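Local atomic coordinates of glycoside hydrolase YxiA (Bacillus licheniformis, PDB entry 3LV4), a protein that probably hydrolyses alpha-1,5-linked L-arabinan as a calcium-binding glycoside hydrolase of family 43. Residues K20-Y25 with D111-P116; Q45-V50 with N54-N59; L359-K364 with G386-T391. All blocks are in the same frame, centred on the assembly; numbering follows the deposited sequence.

Contact 1: residues K20-Y25 with D111-P116. With ACT (acetate ion), chain F.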
ATOM      1  N   LYS A  20       5.893   9.640 -10.823  1.00 11.73           N
ATOM      2  CA  LYS A  20       6.775   9.640 -11.975  1.00 14.20           C
ATOM      3  C   LYS A  20       6.840  11.027 -12.587  1.00 15.45           C
ATOM      4  O   LYS A  20       5.809  11.655 -12.825  1.00 16.38           O
ATOM      5  CB  LYS A  20       6.330   8.615 -13.021  1.00 15.62           C
ATOM      6  CG  LYS A  20       7.267   8.571 -14.217  1.00 19.12           C
ATOM      7  CD  LYS A  20       7.328   7.203 -14.829  1.00 24.03           C
ATOM      8  CE  LYS A  20       6.361   7.032 -15.954  1.00 28.70           C
ATOM      9  NZ  LYS A  20       7.044   6.345 -17.099  1.00 33.03           N
ATOM     10  N   ALA A  21       8.054  11.510 -12.823  1.00 16.08           N
ATOM     11  CA  ALA A  21       8.236  12.791 -13.495  1.00 18.13           C
ATOM     12  C   ALA A  21       9.472  12.729 -14.366  1.00 20.70           C
ATOM     13  O   ALA A  21      10.463  12.119 -13.988  1.00 21.91           O
ATOM     14  CB  ALA A  21       8.372  13.911 -12.474  1.00 19.52           C
ATOM     15  N   ASN A  22       9.414  13.352 -15.536  1.00 26.34           N
ATOM     16  CA  ASN A  22      10.591  13.441 -16.393  1.00 30.49           C
ATOM     17  C   ASN A  22      11.120  12.057 -16.777  1.00 29.42           C
ATOM     18  O   ASN A  22      12.315  11.894 -17.031  1.00 31.48           O
ATOM     19  CB  ASN A  22      11.702  14.226 -15.679  1.00 34.72           C
ATOM     20  CG  ASN A  22      11.201  15.519 -15.053  1.00 36.97           C
ATOM     21  OD1 ASN A  22      10.635  16.370 -15.743  1.00 38.89           O
ATOM     22  ND2 ASN A  22      11.409  15.673 -13.740  1.00 35.14           N
ATOM     23  N   GLY A  23      10.236  11.060 -16.796  1.00 25.55           N
ATOM     24  CA  GLY A  23      10.629   9.698 -17.118  1.00 21.87           C
ATOM     25  C   GLY A  23      11.346   8.942 -16.002  1.00 19.50           C
ATOM     26  O   GLY A  23      11.902   7.862 -16.226  1.00 21.48           O
ATOM     27  N   THR A  24      11.330   9.504 -14.797  1.00 15.24           N
ATOM     28  CA  THR A  24      12.007   8.905 -13.653  1.00 14.91           C
ATOM     29  C   THR A  24      10.995   8.658 -12.542  1.00 12.78           C
ATOM     30  O   THR A  24      10.128   9.494 -12.303  1.00 13.00           O
ATOM     31  CB  THR A  24      13.116   9.839 -13.125  1.00 15.44           C
ATOM     32  OG1 THR A  24      14.125   9.997 -14.129  1.00 15.98           O
ATOM     33  CG2 THR A  24      13.745   9.281 -11.853  1.00 15.67           C
ATOM     34  N   TYR A  25      11.097   7.508 -11.883  1.00 10.89           N
ATOM     35  CA  TYR A  25      10.213   7.197 -10.761  1.00 10.54           C
ATOM     36  C   TYR A  25      10.849   7.690  -9.471  1.00 11.67           C
ATOM     37  O   TYR A  25      12.036   7.465  -9.233  1.00 14.16           O
ATOM     38  CB  TYR A  25       9.984   5.690 -10.641  1.00 10.30           C
ATOM     39  CG  TYR A  25       9.271   5.072 -11.822  1.00 12.09           C
ATOM     40  CD1 TYR A  25       7.883   5.112 -11.918  1.00 14.14           C
ATOM     41  CD2 TYR A  25       9.982   4.436 -12.833  1.00 13.64           C
ATOM     42  CE1 TYR A  25       7.224   4.549 -12.995  1.00 15.14           C
ATOM     43  CE2 TYR A  25       9.335   3.870 -13.913  1.00 14.16           C
ATOM     44  CZ  TYR A  25       7.955   3.928 -13.986  1.00 17.50           C
ATOM     45  OH  TYR A  25       7.300   3.368 -15.056  1.00 20.68           O
ATOM     46  N   ASP A 111       9.387  23.726  -7.408  1.00 13.56           N
ATOM     47  CA  ASP A 111       9.405  23.844  -8.867  1.00 14.95           C
ATOM     48  C   ASP A 111       9.948  22.562  -9.478  1.00 16.42           C
ATOM     49  O   ASP A 111       9.508  22.128 -10.541  1.00 20.54           O
ATOM     50  CB  ASP A 111      10.287  25.018  -9.316  1.00 16.97           C
ATOM     51  CG  ASP A 111       9.731  26.362  -8.898  1.00 20.66           C
ATOM     52  OD1 ASP A 111       8.495  26.496  -8.784  1.00 19.44           O
ATOM     53  OD2 ASP A 111      10.542  27.288  -8.685  1.00 24.91           O
ATOM     54  N   ASP A 112      10.917  21.974  -8.790  1.00 15.19           N
ATOM     55  CA  ASP A 112      11.579  20.755  -9.230  1.00 17.89           C
ATOM     56  C   ASP A 112      11.289  19.631  -8.254  1.00 13.58           C
ATOM     57  O   ASP A 112      11.230  19.859  -7.047  1.00 15.77           O
ATOM     58  CB  ASP A 112      13.085  20.980  -9.303  1.00 24.94           C
ATOM     59  CG  ASP A 112      13.535  21.414 -10.670  1.00 36.16           C
ATOM     60  OD1 ASP A 112      14.012  20.543 -11.438  1.00 42.94           O
ATOM     61  OD2 ASP A 112      13.398  22.618 -10.978  1.00 37.10           O
ATOM     62  N   ILE A 113      11.129  18.415  -8.769  1.00 11.58           N
ATOM     63  CA  ILE A 113      10.680  17.320  -7.924  1.00 12.30           C
ATOM     64  C   ILE A 113      11.652  16.986  -6.786  1.00 12.38           C
ATOM     65  O   ILE A 113      11.227  16.509  -5.734  1.00 11.90           O
ATOM     66  CB  ILE A 113      10.340  16.055  -8.743  1.00 14.73           C
ATOM     67  CG1 ILE A 113       9.539  15.071  -7.874  1.00 15.34           C
ATOM     68  CG2 ILE A 113      11.607  15.437  -9.329  1.00 15.29           C
ATOM     69  CD1 ILE A 113       8.823  14.033  -8.649  1.00 17.10           C
ATOM     70  N   GLU A 114      12.943  17.254  -6.977  1.00 10.54           N
ATOM     71  CA  GLU A 114      13.917  16.977  -5.926  1.00 10.32           C
ATOM     72  C   GLU A 114      14.148  18.166  -4.994  1.00 11.44           C
ATOM     73  O   GLU A 114      15.081  18.158  -4.189  1.00 12.95           O
ATOM     74  CB  GLU A 114      15.242  16.467  -6.506  1.00 11.96           C
ATOM     75  CG  GLU A 114      15.087  15.144  -7.240  1.00 14.53           C
ATOM     76  CD  GLU A 114      16.405  14.563  -7.702  1.00 17.88           C
ATOM     77  OE1 GLU A 114      17.435  14.807  -7.041  1.00 21.96           O
ATOM     78  OE2 GLU A 114      16.406  13.845  -8.716  1.00 17.03           O
ATOM     79  N   GLY A 115      13.291  19.174  -5.092  1.00 12.39           N
ATOM     80  CA  GLY A 115      13.337  20.290  -4.163  1.00 13.51           C
ATOM     81  C   GLY A 115      14.034  21.525  -4.691  1.00 12.78           C
ATOM     82  O   GLY A 115      14.501  21.544  -5.828  1.00 13.62           O
ATOM     83  N   PRO A 116      14.115  22.573  -3.862  1.00 12.91           N
ATOM     84  CA  PRO A 116      13.585  22.568  -2.494  1.00 10.98           C
ATOM     85  C   PRO A 116      12.079  22.807  -2.442  1.00 11.01           C
ATOM     86  O   PRO A 116      11.518  23.481  -3.313  1.00 13.99           O
ATOM     87  CB  PRO A 116      14.316  23.746  -1.840  1.00 10.60           C
ATOM     88  CG  PRO A 116      14.543  24.707  -2.982  1.00 14.18           C
ATOM     89  CD  PRO A 116      14.802  23.838  -4.192  1.00 13.71           C
TER
HETATM   90  C   ACT F 601       9.313   0.777 -16.409  1.00 36.51           C
HETATM   91  O   ACT F 601       8.620   1.776 -16.708  1.00 28.80           O
HETATM   92  OXT ACT F 601       8.977   0.148 -15.381  1.00 39.18           O
HETATM   93  CH3 ACT F 601      10.487   0.367 -17.238  1.00 35.49           C
HETATM   94  O   HOH W   1      11.270  18.246 -11.726  1.00 21.83           O
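Apolar contact between the segments is slight: the methyl CB of Ala-21 meets CD1 of Ile-113 at 3.9 Å, and only 88 Å² is buried. With CG1 anti to its backbone N (chi1 -165°), Ile-113 sends its longer branch at Ala-21. Phe-89 touches both residues, while Tyr-26 and Phe-28 also pack on Ile-113, so this small meeting belongs to a wider aromatic cluster.

The polar link runs through one water, which accepts from Ile-113 N at 3.0 Å and from Asn-22 ND2 at a longer 3.3 Å. It bridges the exposed tip of the 20-25 hairpin to the backbone of the loop.

On the far side of the hairpin, Tyr-25 OH donates to atom O of an acetate ion at 2.6 Å. That oxygen lies at the ring edge, near its plane, whereas CD of Lys-20 sits over one ring face toward the rim.

Within the hairpin, Ala-21 and Thr-24 exchange two backbone bonds around Asn-22 and Gly-23, a two-residue beta-hairpin with a type I' turn. Its strands begin the first sheet, and 111-116 links two strands of the next, so neighbouring blades meet here, as in the five-bladed beta-propeller of family 43.

Contact 2: residues Q45-V50 with N54-N59; sequences QISSSV and NPLIPN
The carboxamide of Asn-54 ties down backbone on two fronts: ND2 donates across the contact to Ser-49 O at 2.8 Å, while OD1 accepts from Leu-56 N at 2.9 Å, closing an Asx turn. The first bond is nearly straight (N-H...O 160°). Ser-49 O lies in the amide plane of Asn-54, yet ND2 stands 38° out of the carbonyl plane of Ser-49. Leu-32 O also takes a bond from ND2, which helps fix the rotation of the buried amide. In an aspartate here the N-H donor would be gone, and the carbonyl of Ser-49 would probably lose its mate across the contact and face a negative oxygen, while Leu-32 O would keep the bond from Ser-47 OG.

Opposite Ser-34, Ile-46 and Ser-47 form a classic beta bulge in strand 44-47, an edge strand of the first propeller blade. CB of Ser-47 lies 3.6 Å from Asn-54 ND2. Ser-47 OG, set between its own backbone N and carbonyl carbon (chi1 62°), bonds to Leu-32 O and to Ser-34 OG, and packs against Leu-56 CD1 at 3.5 Å. At the outer edge the ring of Pro-55 crosses the Ile-46 side chain obliquely, with its CG 4.1 Å from Ile-46 CG2 and 3.7 Å from Ile-46 O.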
ATOM      1  N   GLN A  45      19.432   6.290  -3.622  1.00 12.54           N
ATOM      2  CA  GLN A  45      18.981   7.025  -2.449  1.00 13.94           C
ATOM      3  C   GLN A  45      19.262   8.514  -2.630  1.00 13.42           C
ATOM      4  O   GLN A  45      20.381   8.905  -2.960  1.00 16.00           O
ATOM      5  CB  GLN A  45      19.688   6.509  -1.196  1.00 13.58           C
ATOM      6  CG  GLN A  45      19.078   7.005   0.105  1.00 13.21           C
ATOM      7  CD  GLN A  45      17.979   6.091   0.601  1.00 13.44           C
ATOM      8  OE1 GLN A  45      18.134   4.865   0.600  1.00 13.88           O
ATOM      9  NE2 GLN A  45      16.862   6.678   1.028  1.00 11.43           N
ATOM     10  N   ILE A  46      18.248   9.346  -2.413  1.00 11.72           N
ATOM     11  CA  ILE A  46      18.423  10.793  -2.514  1.00 12.08           C
ATOM     12  C   ILE A  46      18.551  11.441  -1.138  1.00 12.64           C
ATOM     13  O   ILE A  46      19.420  12.296  -0.921  1.00 12.99           O
ATOM     14  CB  ILE A  46      17.264  11.458  -3.278  1.00 13.34           C
ATOM     15  CG1 ILE A  46      17.206  10.955  -4.720  1.00 14.31           C
ATOM     16  CG2 ILE A  46      17.406  12.983  -3.258  1.00 16.67           C
ATOM     17  CD1 ILE A  46      15.856  11.224  -5.376  1.00 14.72           C
ATOM     18  N   SER A  47      17.686  11.027  -0.216  1.00 13.52           N
ATOM     19  CA  SER A  47      17.677  11.549   1.151  1.00 13.70           C
ATOM     20  C   SER A  47      17.176  10.453   2.090  1.00 14.02           C
ATOM     21  O   SER A  47      16.495   9.524   1.637  1.00 11.89           O
ATOM     22  CB  SER A  47      16.778  12.786   1.241  1.00 11.68           C
ATOM     23  OG  SER A  47      15.428  12.468   0.931  1.00 11.76           O
ATOM     24  N   SER A  48      17.486  10.569   3.387  1.00 12.95           N
ATOM     25  CA  SER A  48      17.214   9.488   4.341  1.00 13.27           C
ATOM     26  C   SER A  48      16.604   9.918   5.671  1.00 14.61           C
ATOM     27  O   SER A  48      15.938   9.120   6.338  1.00 13.95           O
ATOM     28  CB  SER A  48      18.494   8.706   4.625  1.00 15.92           C
ATOM     29  OG  SER A  48      18.968   8.113   3.437  1.00 20.44           O
ATOM     30  N   SER A  49      16.843  11.161   6.074  1.00 11.92           N
ATOM     31  CA  SER A  49      16.344  11.619   7.367  1.00 13.73           C
ATOM     32  C   SER A  49      16.143  13.125   7.410  1.00 11.81           C
ATOM     33  O   SER A  49      16.588  13.855   6.523  1.00 13.51           O
ATOM     34  CB  SER A  49      17.275  11.182   8.507  1.00 16.83           C
ATOM     35  OG  SER A  49      18.499  11.905   8.486  1.00 18.58           O
ATOM     36  N   VAL A  50      15.470  13.580   8.464  1.00  9.50           N
ATOM     37  CA  VAL A  50      15.260  15.005   8.682  1.00 10.04           C
ATOM     38  C   VAL A  50      16.497  15.609   9.345  1.00 12.06           C
ATOM     39  O   VAL A  50      16.837  15.269  10.484  1.00 12.58           O
ATOM     40  CB  VAL A  50      14.015  15.240   9.553  1.00  9.25           C
ATOM     41  CG1 VAL A  50      13.828  16.733   9.852  1.00 10.24           C
ATOM     42  CG2 VAL A  50      12.784  14.660   8.855  1.00 10.39           C
ATOM     43  N   ASN A  54      19.234  18.314   4.110  1.00 10.58           N
ATOM     44  CA  ASN A  54      18.399  17.409   3.323  1.00 10.40           C
ATOM     45  C   ASN A  54      17.987  18.118   2.026  1.00 11.75           C
ATOM     46  O   ASN A  54      17.388  19.190   2.069  1.00 12.21           O
ATOM     47  CB  ASN A  54      17.176  16.981   4.138  1.00 10.08           C
ATOM     48  CG  ASN A  54      16.277  16.019   3.382  1.00 12.17           C
ATOM     49  OD1 ASN A  54      15.860  16.299   2.264  1.00 12.90           O
ATOM     50  ND2 ASN A  54      15.969  14.879   3.998  1.00 10.72           N
ATOM     51  N   PRO A  55      18.324  17.536   0.862  1.00 10.83           N
ATOM     52  CA  PRO A  55      18.135  18.268  -0.397  1.00 12.56           C
ATOM     53  C   PRO A  55      16.680  18.648  -0.669  1.00 12.43           C
ATOM     54  O   PRO A  55      16.433  19.658  -1.336  1.00 13.65           O
ATOM     55  CB  PRO A  55      18.641  17.287  -1.466  1.00 11.94           C
ATOM     56  CG  PRO A  55      18.718  15.965  -0.787  1.00 13.34           C
ATOM     57  CD  PRO A  55      18.961  16.228   0.656  1.00 13.32           C
ATOM     58  N   LEU A  56      15.731  17.863  -0.163  1.00 10.40           N
ATOM     59  CA  LEU A  56      14.317  18.153  -0.404  1.00  9.53           C
ATOM     60  C   LEU A  56      13.899  19.438   0.308  1.00  9.72           C
ATOM     61  O   LEU A  56      13.158  20.248  -0.243  1.00 10.59           O
ATOM     62  CB  LEU A  56      13.428  16.984   0.040  1.00  7.73           C
ATOM     63  CG  LEU A  56      13.725  15.620  -0.596  1.00 10.20           C
ATOM     64  CD1 LEU A  56      12.756  14.573  -0.068  1.00 11.88           C
ATOM     65  CD2 LEU A  56      13.673  15.679  -2.128  1.00  9.96           C
ATOM     66  N   ILE A  57      14.367  19.607   1.541  1.00  8.36           N
ATOM     67  CA  ILE A  57      14.143  20.839   2.299  1.00  9.01           C
ATOM     68  C   ILE A  57      15.361  21.089   3.187  1.00  9.81           C
ATOM     69  O   ILE A  57      15.387  20.671   4.344  1.00 11.98           O
ATOM     70  CB  ILE A  57      12.891  20.752   3.207  1.00  9.42           C
ATOM     71  CG1 ILE A  57      11.710  20.112   2.474  1.00 11.04           C
ATOM     72  CG2 ILE A  57      12.501  22.149   3.710  1.00  9.93           C
ATOM     73  CD1 ILE A  57      10.440  20.001   3.339  1.00 11.51           C
ATOM     74  N   PRO A  58      16.384  21.759   2.638  1.00 10.96           N
ATOM     75  CA  PRO A  58      17.671  21.901   3.335  1.00 12.35           C
ATOM     76  C   PRO A  58      17.585  22.659   4.662  1.00 12.01           C
ATOM     77  O   PRO A  58      18.430  22.451   5.532  1.00 13.47           O
ATOM     78  CB  PRO A  58      18.534  22.677   2.331  1.00 16.50           C
ATOM     79  CG  PRO A  58      17.882  22.472   1.007  1.00 17.55           C
ATOM     80  CD  PRO A  58      16.420  22.285   1.263  1.00 12.91           C
ATOM     81  N   ASN A  59      16.592  23.535   4.801  1.00 11.37           N
ATOM     82  CA  ASN A  59      16.369  24.272   6.043  1.00 11.55           C
ATOM     83  C   ASN A  59      15.150  23.738   6.787  1.00 12.18           C
ATOM     84  O   ASN A  59      14.436  24.494   7.461  1.00 13.66           O
ATOM     85  CB  ASN A  59      16.151  25.752   5.742  1.00 11.62           C
ATOM     86  CG  ASN A  59      14.862  26.001   4.979  1.00 11.90           C
ATOM     87  OD1 ASN A  59      14.461  25.202   4.127  1.00 12.77           O
ATOM     88  ND2 ASN A  59      14.208  27.113   5.277  1.00 12.35           N
TER

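Contact 3: residues L359-K364 with G386-T391; sequences LVRHGK and GAVAGT
Val-388 presses CG1 onto one face of the Arg-361 guanidinium, and this is the tight part of the contact. The methyl sits 3.1 Å above the plane of the group, displaced toward its rim, with Arg-361 NH1 3.2 Å and CZ 3.3 Å from Val-388 CG1. The two side chains come at each other from opposite directions. Arg-361 leaves its strand with CG anti to the carbonyl carbon (chi1 -76°), then bends at chi3 (-81°), and the turn lays the flat group against the methyl. NH1 is engaged at the same time by the carboxylate of Asp-405 in a salt bridge, which would anchor the guanidinium beside Val-388 and offset its charge.

The other valine methyl, CG2, reaches CD2 of Leu-359 at 4.2 Å, the side chains meeting at about a right angle. Both residues are buried: Leu-359 also touches Ile-376 and Val-438, and Val-388 touches Ile-404. Strands 355-363 through 437-442 pair antiparallel, each with the next and the last with the first, a closed eight-stranded barrel in keeping with the lipocalin-like assignment of this C-terminal domain. The contact joins strand 355-363 to the turn between strands 383-386 and 390-395.

Toward solvent the fit slackens. Ala-387 is exposed, and its CB comes no closer than 4.6 Å to the 359-364 segment. Its carbonyl O is 4.5 Å from Arg-361 NH2, too far for a hydrogen bond and oblique to the guanidinium. Ala-387 is held instead by backbone bonding to Glu-375 on strand 371-378. Glu-375 binds a calcium ion together with Asn-281 and Glu-358, the residue just before Leu-359. A bound calcium ion lies about 10 Å from the Ala-387 side chain.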
ATOM      1  N   LEU A 359       3.481 -23.225  -1.996  1.00  9.47           N
ATOM      2  CA  LEU A 359       2.228 -22.500  -1.798  1.00 10.31           C
ATOM      3  C   LEU A 359       2.283 -21.680  -0.529  1.00  8.86           C
ATOM      4  O   LEU A 359       2.600 -22.210   0.541  1.00  8.96           O
ATOM      5  CB  LEU A 359       1.062 -23.483  -1.676  1.00 10.09           C
ATOM      6  CG  LEU A 359      -0.318 -22.890  -1.363  1.00 10.30           C
ATOM      7  CD1 LEU A 359      -0.873 -22.090  -2.539  1.00 11.22           C
ATOM      8  CD2 LEU A 359      -1.302 -23.988  -0.967  1.00  8.38           C
ATOM      9  N   VAL A 360       1.958 -20.394  -0.641  1.00  8.33           N
ATOM     10  CA  VAL A 360       1.778 -19.551   0.539  1.00  7.25           C
ATOM     11  C   VAL A 360       0.307 -19.187   0.641  1.00  8.27           C
ATOM     12  O   VAL A 360      -0.287 -18.714  -0.324  1.00  9.49           O
ATOM     13  CB  VAL A 360       2.601 -18.239   0.474  1.00  8.83           C
ATOM     14  CG1 VAL A 360       2.236 -17.332   1.648  1.00  7.91           C
ATOM     15  CG2 VAL A 360       4.095 -18.544   0.478  1.00  9.93           C
ATOM     16  N   ARG A 361      -0.283 -19.444   1.804  1.00  8.41           N
ATOM     17  CA  ARG A 361      -1.659 -19.056   2.074  1.00  8.47           C
ATOM     18  C   ARG A 361      -1.623 -17.915   3.081  1.00  9.03           C
ATOM     19  O   ARG A 361      -1.345 -18.123   4.270  1.00  9.39           O
ATOM     20  CB  ARG A 361      -2.458 -20.248   2.605  1.00  8.70           C
ATOM     21  CG  ARG A 361      -2.852 -21.254   1.512  1.00  9.69           C
ATOM     22  CD  ARG A 361      -3.462 -22.518   2.109  1.00 13.75           C
ATOM     23  NE  ARG A 361      -2.401 -23.400   2.568  1.00 18.41           N
ATOM     24  CZ  ARG A 361      -2.580 -24.505   3.283  1.00 22.46           C
ATOM     25  NH1 ARG A 361      -3.802 -24.880   3.653  1.00 20.24           N
ATOM     26  NH2 ARG A 361      -1.525 -25.228   3.639  1.00 23.60           N
ATOM     27  N   HIS A 362      -1.873 -16.701   2.600  1.00  7.02           N
ATOM     28  CA  HIS A 362      -1.728 -15.510   3.446  1.00  8.11           C
ATOM     29  C   HIS A 362      -2.831 -15.372   4.490  1.00  9.60           C
ATOM     30  O   HIS A 362      -2.649 -14.691   5.498  1.00 11.40           O
ATOM     31  CB  HIS A 362      -1.635 -14.245   2.591  1.00  7.39           C
ATOM     32  CG  HIS A 362      -0.411 -14.187   1.727  1.00  9.17           C
ATOM     33  ND1 HIS A 362       0.823 -13.785   2.202  1.00  9.12           N
ATOM     34  CD2 HIS A 362      -0.234 -14.472   0.415  1.00 10.19           C
ATOM     35  CE1 HIS A 362       1.701 -13.818   1.216  1.00  9.15           C
ATOM     36  NE2 HIS A 362       1.088 -14.240   0.122  1.00  9.66           N
ATOM     37  N   GLY A 363      -3.973 -16.013   4.251  1.00  9.86           N
ATOM     38  CA  GLY A 363      -5.074 -15.968   5.202  1.00  8.36           C
ATOM     39  C   GLY A 363      -5.746 -14.608   5.280  1.00 10.34           C
ATOM     40  O   GLY A 363      -5.553 -13.751   4.414  1.00 12.24           O
ATOM     41  N   LYS A 364      -6.556 -14.401   6.309  1.00  9.62           N
ATOM     42  CA  LYS A 364      -7.296 -13.140   6.424  1.00  9.92           C
ATOM     43  C   LYS A 364      -7.117 -12.465   7.782  1.00 12.84           C
ATOM     44  O   LYS A 364      -7.780 -11.468   8.077  1.00 12.42           O
ATOM     45  CB  LYS A 364      -8.788 -13.332   6.092  1.00  8.57           C
ATOM     46  CG  LYS A 364      -9.211 -12.679   4.773  1.00  8.85           C
ATOM     47  CD  LYS A 364      -9.265 -11.154   4.883  1.00  9.31           C
ATOM     48  CE  LYS A 364     -10.591 -10.650   5.466  1.00  8.15           C
ATOM     49  NZ  LYS A 364     -11.710 -10.582   4.454  1.00  7.91           N
ATOM     50  N   GLY A 386      -0.666 -32.866  -2.236  1.00 15.24           N
ATOM     51  CA  GLY A 386       0.434 -32.424  -1.404  1.00 14.54           C
ATOM     52  C   GLY A 386      -0.061 -31.796  -0.118  1.00 17.22           C
ATOM     53  O   GLY A 386      -0.843 -32.407   0.618  1.00 18.29           O
ATOM     54  N   ALA A 387       0.380 -30.570   0.148  1.00 16.69           N
ATOM     55  CA  ALA A 387       0.053 -29.885   1.403  1.00 18.08           C
ATOM     56  C   ALA A 387      -1.445 -29.640   1.540  1.00 18.54           C
ATOM     57  O   ALA A 387      -1.979 -29.568   2.648  1.00 19.83           O
ATOM     58  CB  ALA A 387       0.830 -28.562   1.516  1.00 18.37           C
ATOM     59  N   VAL A 388      -2.119 -29.496   0.403  1.00 16.86           N
ATOM     60  CA  VAL A 388      -3.568 -29.355   0.397  1.00 17.31           C
ATOM     61  C   VAL A 388      -4.163 -30.232  -0.690  1.00 15.41           C
ATOM     62  O   VAL A 388      -3.484 -30.605  -1.655  1.00 15.40           O
ATOM     63  CB  VAL A 388      -4.026 -27.899   0.141  1.00 19.10           C
ATOM     64  CG1 VAL A 388      -3.475 -26.964   1.204  1.00 23.59           C
ATOM     65  CG2 VAL A 388      -3.618 -27.452  -1.254  1.00 18.17           C
ATOM     66  N   ALA A 389      -5.436 -30.562  -0.525  1.00 14.29           N
ATOM     67  CA  ALA A 389      -6.182 -31.261  -1.558  1.00 12.95           C
ATOM     68  C   ALA A 389      -7.152 -30.270  -2.187  1.00 15.30           C
ATOM     69  O   ALA A 389      -7.775 -29.465  -1.489  1.00 18.93           O
ATOM     70  CB  ALA A 389      -6.933 -32.455  -0.968  1.00 13.63           C
ATOM     71  N   GLY A 390      -7.276 -30.314  -3.504  1.00 14.01           N
ATOM     72  CA  GLY A 390      -8.199 -29.420  -4.175  1.00 15.11           C
ATOM     73  C   GLY A 390      -8.222 -29.638  -5.669  1.00 13.35           C
ATOM     74  O   GLY A 390      -7.800 -30.684  -6.161  1.00 12.85           O
ATOM     75  N   THR A 391      -8.725 -28.646  -6.389  1.00 11.60           N
ATOM     76  CA  THR A 391      -8.769 -28.708  -7.845  1.00 11.72           C
ATOM     77  C   THR A 391      -8.276 -27.392  -8.443  1.00 14.00           C
ATOM     78  O   THR A 391      -8.222 -26.363  -7.763  1.00 13.44           O
ATOM     79  CB  THR A 391     -10.193 -29.009  -8.370  1.00 14.06           C
ATOM     80  OG1 THR A 391     -11.055 -27.895  -8.105  1.00 16.22           O
ATOM     81  CG2 THR A 391     -10.766 -30.251  -7.702  1.00 15.34           C
TER

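Contacts 1 and 2 share the first propeller sheet, their centres 14 Å apart. Contact 2 is nested in the chain loop closed by contact 1, and they touch where Leu-56 CD2 packs on Glu-114 O at 3.5 Å. Contact 1 joins two blades by a small buried apolar touch and a bridging water; contact 2 stays local, and a buried amide holds its chain turn directly. Contact 3 belongs to the C-terminal domain, on the opposite side of the chain's centre and about 43 Å from contact 1 between centres. There a charged group is packed under a methyl, with buried aliphatics on one side and the exposed Ala-387 on the other.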